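Local coordinates for putative polyketide cyclase (Bacillus cereus, PDB 3K0Z), which is of unknown function but belongs to the SnoaL-like polyketide cyclases of the NTF2 clan and is probably a lipoprotein, at residues A[16-28]-A[94-106]. Sequence-based numbering, arbitrary orientation.
Sequences MPKPKAMTIDPSL and HCEIEDLLVVGDK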
loop_
_atom_site.group_PDB
_atom_site.type_symbol
_atom_site.label_atom_id
_atom_site.label_comp_id
_atom_site.label_asym_id
_atom_site.label_seq_id
_atom_site.Cartn_x
_atom_site.Cartn_y
_atom_site.Cartn_z
HETATM N N MSE A 16 22.155 2.899 3.247
HETATM C CA MSE A 16 20.909 2.898 2.496
HETATM C C MSE A 16 19.821 2.822 3.548
HETATM O O MSE A 16 20.091 2.434 4.692
HETATM C CB MSE A 16 20.833 1.698 1.557
HETATM C CG MSE A 16 21.810 1.821 0.446
HETATM SE SE MSE A 16 21.553 0.363 -0.776
HETATM C CE MSE A 16 23.166 0.563 -1.891
ATOM N N PRO A 17 18.608 3.245 3.198
ATOM C CA PRO A 17 17.526 3.179 4.178
ATOM C C PRO A 17 17.338 1.787 4.768
ATOM O O PRO A 17 17.358 0.798 4.011
ATOM C CB PRO A 17 16.308 3.599 3.373
ATOM C CG PRO A 17 16.867 4.548 2.344
ATOM C CD PRO A 17 18.180 3.894 1.948
ATOM N N LYS A 18 17.240 1.726 6.100
ATOM C CA LYS A 18 17.032 0.491 6.827
ATOM C C LYS A 18 15.607 0.399 7.312
ATOM O O LYS A 18 15.059 1.336 7.897
ATOM C CB LYS A 18 18.025 0.358 7.963
ATOM C CG LYS A 18 19.447 0.157 7.429
ATOM C CD LYS A 18 20.447 0.050 8.519
ATOM C CE LYS A 18 21.857 -0.046 7.989
ATOM N NZ LYS A 18 22.761 -0.348 9.159
ATOM N N PRO A 19 14.967 -0.728 7.036
ATOM C CA PRO A 19 13.596 -0.868 7.526
ATOM C C PRO A 19 13.514 -0.757 9.032
ATOM O O PRO A 19 14.340 -1.334 9.730
ATOM C CB PRO A 19 13.213 -2.270 7.091
ATOM C CG PRO A 19 14.133 -2.564 5.903
ATOM C CD PRO A 19 15.423 -1.913 6.291
ATOM N N LYS A 20 12.536 0.002 9.526
ATOM C CA LYS A 20 12.324 0.160 10.938
ATOM C C LYS A 20 11.654 -1.079 11.531
ATOM O O LYS A 20 11.823 -1.359 12.719
ATOM C CB LYS A 20 11.472 1.394 11.233
ATOM C CG LYS A 20 12.146 2.689 10.888
ATOM C CD LYS A 20 11.545 3.853 11.676
ATOM C CE LYS A 20 11.811 5.174 10.966
ATOM N NZ LYS A 20 13.139 5.215 10.275
ATOM N N ALA A 21 10.893 -1.796 10.709
ATOM C CA ALA A 21 10.235 -3.063 11.091
ATOM C C ALA A 21 10.203 -3.948 9.846
ATOM O O ALA A 21 10.171 -3.443 8.717
ATOM C CB ALA A 21 8.818 -2.802 11.622
HETATM N N MSE A 22 10.273 -5.259 10.038
HETATM C CA MSE A 22 10.201 -6.205 8.934
HETATM C C MSE A 22 9.555 -7.490 9.346
HETATM O O MSE A 22 9.773 -7.943 10.466
HETATM C CB MSE A 22 11.607 -6.638 8.477
HETATM C CG MSE A 22 12.296 -5.747 7.585
HETATM SE SE MSE A 22 13.963 -6.530 6.878
HETATM C CE MSE A 22 14.928 -6.706 8.317
ATOM N N THR A 23 8.829 -8.098 8.414
ATOM C CA THR A 23 8.334 -9.431 8.542
ATOM C C THR A 23 8.796 -10.227 7.310
ATOM O O THR A 23 8.490 -9.880 6.156
ATOM C CB THR A 23 6.793 -9.430 8.658
ATOM O OG1 THR A 23 6.417 -8.677 9.813
ATOM C CG2 THR A 23 6.263 -10.830 8.754
ATOM N N ILE A 24 9.548 -11.290 7.559
ATOM C CA ILE A 24 10.025 -12.148 6.487
ATOM C C ILE A 24 9.511 -13.588 6.597
ATOM O O ILE A 24 9.671 -14.253 7.620
ATOM C CB ILE A 24 11.546 -12.193 6.425
ATOM C CG1 ILE A 24 12.141 -10.766 6.448
ATOM C CG2 ILE A 24 11.931 -12.974 5.171
ATOM C CD1 ILE A 24 13.691 -10.684 6.591
ATOM N N ASP A 25 8.913 -14.040 5.504
ATOM C CA ASP A 25 8.438 -15.428 5.309
ATOM C C ASP A 25 9.580 -16.383 5.704
ATOM O O ASP A 25 10.643 -16.335 5.106
ATOM C CB ASP A 25 8.116 -15.536 3.807
ATOM C CG ASP A 25 7.757 -16.929 3.306
ATOM O OD1 ASP A 25 7.843 -17.948 4.025
ATOM O OD2 ASP A 25 7.418 -16.971 2.099
ATOM N N PRO A 26 9.371 -17.214 6.737
ATOM C CA PRO A 26 10.379 -18.158 7.232
ATOM C C PRO A 26 10.840 -19.220 6.252
ATOM O O PRO A 26 11.896 -19.808 6.439
ATOM C CB PRO A 26 9.669 -18.853 8.401
ATOM C CG PRO A 26 8.574 -17.988 8.775
ATOM C CD PRO A 26 8.169 -17.216 7.581
ATOM N N SER A 27 10.062 -19.439 5.206
ATOM C CA SER A 27 10.341 -20.453 4.231
ATOM C C SER A 27 11.375 -19.979 3.232
ATOM O O SER A 27 11.982 -20.802 2.581
ATOM C CB SER A 27 9.046 -20.861 3.526
ATOM O OG SER A 27 8.658 -19.881 2.581
ATOM N N LEU A 28 11.608 -18.671 3.124
ATOM C CA LEU A 28 12.639 -18.160 2.210
ATOM C C LEU A 28 14.017 -18.501 2.791
ATOM O O LEU A 28 14.217 -18.390 3.990
ATOM C CB LEU A 28 12.485 -16.645 2.022
ATOM C CG LEU A 28 11.181 -16.157 1.373
ATOM C CD1 LEU A 28 11.073 -14.638 1.372
ATOM C CD2 LEU A 28 11.075 -16.681 -0.024
ATOM N N HIS A 94 13.471 13.478 2.007
ATOM C CA HIS A 94 14.141 12.310 2.569
ATOM C C HIS A 94 13.144 11.170 2.651
ATOM O O HIS A 94 11.975 11.398 3.035
ATOM C CB HIS A 94 14.647 12.692 3.972
ATOM C CG HIS A 94 15.476 13.945 3.964
ATOM N ND1 HIS A 94 16.819 13.935 3.668
ATOM C CD2 HIS A 94 15.134 15.245 4.128
ATOM C CE1 HIS A 94 17.279 15.173 3.685
ATOM N NE2 HIS A 94 16.275 15.987 3.956
ATOM N N CYS A 95 13.606 9.959 2.347
ATOM C CA CYS A 95 12.756 8.755 2.313
ATOM C C CYS A 95 13.264 7.725 3.328
ATOM O O CYS A 95 14.451 7.441 3.326
ATOM C CB CYS A 95 12.832 8.158 0.906
ATOM S SG CYS A 95 11.904 6.621 0.717
ATOM N N GLU A 96 12.362 7.189 4.164
ATOM C CA GLU A 96 12.657 6.133 5.125
ATOM C C GLU A 96 11.679 4.968 4.949
ATOM O O GLU A 96 10.539 5.174 4.546
ATOM C CB GLU A 96 12.545 6.691 6.521
ATOM C CG GLU A 96 13.641 7.659 6.873
ATOM C CD GLU A 96 13.761 7.836 8.421
ATOM O OE1 GLU A 96 12.793 8.269 9.080
ATOM O OE2 GLU A 96 14.827 7.488 8.972
ATOM N N ILE A 97 12.150 3.752 5.196
ATOM C CA ILE A 97 11.332 2.560 5.131
ATOM C C ILE A 97 10.774 2.270 6.547
ATOM O O ILE A 97 11.529 1.928 7.505
ATOM C CB ILE A 97 12.166 1.307 4.623
ATOM C CG1 ILE A 97 12.858 1.562 3.274
ATOM C CG2 ILE A 97 11.282 0.008 4.605
ATOM C CD1 ILE A 97 13.884 0.441 2.878
ATOM N N GLU A 98 9.474 2.465 6.696
ATOM C CA GLU A 98 8.816 2.167 7.944
ATOM C C GLU A 98 8.565 0.686 8.178
ATOM O O GLU A 98 8.690 0.200 9.312
ATOM C CB GLU A 98 7.508 2.927 8.089
ATOM C CG GLU A 98 7.649 4.436 8.001
ATOM C CD GLU A 98 8.431 5.025 9.155
ATOM O OE1 GLU A 98 8.274 4.533 10.281
ATOM O OE2 GLU A 98 9.219 5.957 8.941
ATOM N N ASP A 99 8.244 -0.056 7.146
ATOM C CA ASP A 99 7.929 -1.461 7.335
ATOM C C ASP A 99 8.156 -2.170 5.992
ATOM O O ASP A 99 7.966 -1.578 4.931
ATOM C CB ASP A 99 6.505 -1.591 7.864
ATOM C CG ASP A 99 6.173 -2.991 8.440
ATOM O OD1 ASP A 99 7.058 -3.859 8.577
ATOM O OD2 ASP A 99 4.963 -3.205 8.734
ATOM N N LEU A 100 8.696 -3.374 6.064
ATOM C CA LEU A 100 8.931 -4.219 4.917
ATOM C C LEU A 100 8.381 -5.620 5.153
ATOM O O LEU A 100 8.817 -6.315 6.105
ATOM C CB LEU A 100 10.439 -4.289 4.669
ATOM C CG LEU A 100 10.927 -4.442 3.261
ATOM C CD1 LEU A 100 10.507 -3.183 2.380
ATOM C CD2 LEU A 100 12.445 -4.730 3.248
ATOM N N LEU A 101 7.469 -6.069 4.289
ATOM C CA LEU A 101 6.813 -7.427 4.416
ATOM C C LEU A 101 7.268 -8.279 3.232
ATOM O O LEU A 101 6.984 -7.943 2.064
ATOM C CB LEU A 101 5.307 -7.310 4.419
ATOM C CG LEU A 101 4.861 -6.172 5.344
ATOM C CD1 LEU A 101 3.306 -5.900 5.170
ATOM C CD2 LEU A 101 5.281 -6.474 6.804
ATOM N N VAL A 102 7.968 -9.372 3.525
ATOM C CA VAL A 102 8.623 -10.172 2.461
ATOM C C VAL A 102 8.041 -11.583 2.383
ATOM O O VAL A 102 8.152 -12.333 3.314
ATOM C CB VAL A 102 10.146 -10.191 2.659
ATOM C CG1 VAL A 102 10.805 -10.914 1.518
ATOM C CG2 VAL A 102 10.714 -8.715 2.821
ATOM N N VAL A 103 7.419 -11.943 1.247
ATOM C CA VAL A 103 6.762 -13.246 1.130
ATOM C C VAL A 103 6.665 -13.696 -0.297
ATOM O O VAL A 103 6.356 -12.904 -1.173
ATOM C CB VAL A 103 5.358 -13.220 1.797
ATOM C CG1 VAL A 103 4.351 -12.253 1.078
ATOM C CG2 VAL A 103 4.775 -14.679 1.946
ATOM N N GLY A 104 6.985 -14.962 -0.549
ATOM C CA GLY A 104 6.990 -15.505 -1.913
ATOM C C GLY A 104 7.941 -14.673 -2.776
ATOM O O GLY A 104 9.085 -14.559 -2.436
ATOM N N ASP A 105 7.447 -14.069 -3.862
ATOM C CA ASP A 105 8.252 -13.214 -4.724
ATOM C C ASP A 105 7.855 -11.746 -4.600
ATOM O O ASP A 105 8.218 -10.961 -5.467
ATOM C CB ASP A 105 8.047 -13.624 -6.179
ATOM C CG ASP A 105 8.617 -14.962 -6.483
ATOM O OD1 ASP A 105 9.612 -15.354 -5.830
ATOM O OD2 ASP A 105 8.072 -15.612 -7.401
ATOM N N LYS A 106 7.168 -11.376 -3.515
ATOM C CA LYS A 106 6.601 -10.037 -3.343
ATOM C C LYS A 106 7.157 -9.346 -2.096
ATOM O O LYS A 106 7.479 -9.984 -1.071
ATOM C CB LYS A 106 5.059 -10.111 -3.296
ATOM C CG LYS A 106 4.348 -10.594 -4.596
ATOM C CD LYS A 106 3.714 -9.512 -5.397
ATOM C CE LYS A 106 3.090 -10.056 -6.701
ATOM N NZ LYS A 106 1.768 -10.744 -6.599
HETATM O O HOH W 1 14.644 3.752 6.700
HETATM O O HOH W 2 6.615 -5.917 10.170
#
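Thr-23 and Leu-100 to Val-102 carry the backbone pairing that adds strand 22-24, in parallel, to the outer side of strand 94-103 in the mixed, curved sheet of this NTF2-like fold; the strand axes lie 4° from parallel, 4.7 Å apart at closest. Thr-23 N donates to Leu-100 O at 2.9 Å, and Val-102 N returns a bond of 2.7 Å to Thr-23 O. Farther along, Asp-25 N reaches Val-102 O; earlier in the chain, Leu-100 N bonds Ala-21 O and Lys-20 N bonds Ile-97 O. Ile-97 O lies three residues before Leu-100 O, breaking the two-residue rhythm where strand 94-103 has a classic beta bulge in its pairing with strand 106-117, Glu-98 and Asp-99 both facing Arg-110.

On the face turned to helix 30-49, Pro-19 CG meets Leu-100 CD2 at 3.8 Å and its CB lies alongside Ile-97 CG2. Met-22 CG lies beside Leu-100 CB (3.8 Å), both side chains pointing the same way, and Leu-28 CD1 touches Val-102 CG1 at 3.7 Å. The other face is more polar. There the Leu-101 CD2 methyl meets Thr-23 CB, and a water joins Thr-23 OG1 to Asp-99 OD1; Asp-99 OD2 forms a salt bridge with Lys-106 of the second subunit.

At the start of the pairing, the Lys-20 aliphatic chain lies alongside the Glu-98 carboxylate, whose OE2 bonds Ser-112. In the conformer described, bent at chi4 (-35°), Lys-20 NZ comes within 3.1 Å of Glu-96 OE2, a weak bridge that the second conformer may not keep.

At the far end, Ser-27 N donates to Asp-25 OD1, forming an Asx turn; Ser-27 OG, on the same face of the carboxylate plane, also bonds OD1 over a very short distance. Asp-25 OD2 accepts a weak but straight bond (170°) from Gly-104 N at 3.4 Å.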